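Local coordinates for mannan endo-1,4-beta-mannosidase (Bacillus subtilis, PDB 3CBW), which hydrolyses internal beta-1,4-mannosidic linkages of mannan, galactomannan and glucomannan during glucomannan degradation, at residues C75-G80 / S94-L99. The protein carries 3 engineered substitutions. Residues are numbered along the deposited sequence; the frame is centred on the assembly and turned at random.
Sequences CDYARG and SCNGDL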
# COMPACT_ATOMS: atom_id res chain seq x y z
N CYS A 75 5.15 -5.55 -3.80
CA CYS A 75 5.97 -6.53 -3.07
C CYS A 75 5.86 -6.24 -1.59
O CYS A 75 5.64 -5.10 -1.19
CB CYS A 75 7.44 -6.46 -3.51
SG CYS A 75 8.68 -7.36 -2.43
N ASP A 76 6.02 -7.27 -0.77
CA ASP A 76 6.09 -7.06 0.68
C ASP A 76 7.42 -7.61 1.15
O ASP A 76 7.75 -8.76 0.92
CB ASP A 76 4.89 -7.73 1.36
CG ASP A 76 4.72 -7.32 2.81
OD1 ASP A 76 5.66 -7.51 3.61
OD2 ASP A 76 3.61 -6.84 3.14
N TYR A 77 8.22 -6.75 1.77
CA TYR A 77 9.54 -7.13 2.23
C TYR A 77 9.52 -8.03 3.47
O TYR A 77 10.54 -8.68 3.78
CB TYR A 77 10.31 -5.89 2.65
CG TYR A 77 10.91 -4.96 1.62
CD1 TYR A 77 11.13 -5.33 0.28
CD2 TYR A 77 11.36 -3.71 2.03
CE1 TYR A 77 11.76 -4.44 -0.62
CE2 TYR A 77 12.00 -2.84 1.16
CZ TYR A 77 12.20 -3.20 -0.16
OH TYR A 77 12.85 -2.31 -0.98
N ALA A 78 8.43 -8.01 4.23
CA ALA A 78 8.48 -8.54 5.60
C ALA A 78 7.65 -9.80 5.77
O ALA A 78 6.43 -9.78 5.60
CB ALA A 78 8.07 -7.47 6.59
N ARG A 79 8.34 -10.89 6.10
CA ARG A 79 7.71 -12.17 6.32
C ARG A 79 7.58 -12.35 7.84
O ARG A 79 8.29 -13.15 8.45
CB ARG A 79 8.52 -13.29 5.67
CG ARG A 79 8.59 -13.25 4.11
CD ARG A 79 9.63 -12.27 3.51
NE ARG A 79 10.91 -12.41 4.19
CZ ARG A 79 11.86 -13.30 3.87
NH1 ARG A 79 11.73 -14.10 2.81
NH2 ARG A 79 12.96 -13.37 4.61
N GLY A 80 6.64 -11.61 8.43
CA GLY A 80 6.61 -11.43 9.88
C GLY A 80 6.13 -12.60 10.71
O GLY A 80 6.12 -12.52 11.94
N SER A 94 15.04 -8.64 -2.01
CA SER A 94 15.46 -9.13 -3.33
C SER A 94 14.47 -8.86 -4.47
O SER A 94 14.85 -8.95 -5.63
CB SER A 94 15.81 -10.62 -3.27
OG SER A 94 14.68 -11.42 -3.00
N CYS A 95 13.22 -8.53 -4.14
CA CYS A 95 12.23 -8.15 -5.16
C CYS A 95 12.56 -6.80 -5.81
O CYS A 95 11.96 -6.45 -6.82
CB CYS A 95 10.83 -8.10 -4.55
SG CYS A 95 10.61 -6.83 -3.24
N ASN A 96 13.51 -6.05 -5.24
CA ASN A 96 13.85 -4.71 -5.74
C ASN A 96 14.13 -4.64 -7.23
O ASN A 96 13.64 -3.74 -7.90
CB ASN A 96 15.05 -4.15 -5.00
CG ASN A 96 14.69 -3.47 -3.70
OD1 ASN A 96 13.52 -3.29 -3.38
ND2 ASN A 96 15.71 -3.08 -2.95
N GLY A 97 14.93 -5.56 -7.75
CA GLY A 97 15.26 -5.55 -9.18
C GLY A 97 14.01 -5.50 -10.05
O GLY A 97 13.91 -4.68 -10.97
N ASP A 98 13.06 -6.37 -9.75
CA ASP A 98 11.80 -6.43 -10.48
C ASP A 98 10.96 -5.17 -10.32
O ASP A 98 10.29 -4.74 -11.26
CB ASP A 98 11.00 -7.67 -10.07
CG ASP A 98 11.54 -8.94 -10.69
OD1 ASP A 98 12.20 -8.88 -11.75
OD2 ASP A 98 11.32 -10.02 -10.11
N LEU A 99 11.01 -4.56 -9.14
CA LEU A 99 10.29 -3.31 -8.93
C LEU A 99 10.87 -2.17 -9.76
O LEU A 99 10.14 -1.38 -10.36
CB LEU A 99 10.29 -2.95 -7.45
CG LEU A 99 9.62 -3.92 -6.46
CD1 LEU A 99 9.69 -3.36 -5.06
CD2 LEU A 99 8.19 -4.25 -6.84
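The C-terminal half of strand 72-79 runs past the residues leading into helix 96-104 within a beta-alpha-beta unit of the TIM barrel, the two backbones coming nearest at Cys75 and Cys95, whose CA atoms lie 6.8 Å apart. A disulfide closes the gap: Cys75 SG meets Cys95 SG at 2.2 Å with a CB-SG-SG-CB torsion of -87°, close to the relaxed right angle. Cys75 reaches out with SG anti to its backbone N, whereas Cys95 tucks its SG over its own backbone, flanked by both N and C. Four residues after Cys95, Leu99 lays both methyls against the bridge, its CD2 4.1 Å from Cys75 CB. Tyr77 extends alongside, its ring edge turned to the sulfur, with CE1 3.7 Å from Cys95 SG in an edge-on sulfur-aromatic contact. Beyond it the phenol OH donates to Asn96 OD1 at 2.7 Å. It meets a lone pair in the carbonyl plane at a C=O...O angle of 122°; ring and amide planes are inclined by 63°. Asn96 ND2 is bonded in turn to Gly158 O and Glu161 OE1 of helix 143-163, whose Ile155, Leu159 and Leu162 also pack on Tyr77. On the same strand, Asp76 points away from the helix; its OD1 accepts from Ala78 N at 2.9 Å in an Asx turn, and its OD2 is hydrogen-bonded to ND1 of His114, which probably binds substrate. The buried amide is thus gripped at both ends, which fixes its flip, and strand and helix are joined by a covalent disulfide and a neighbouring hydrogen bond near the probable substrate site.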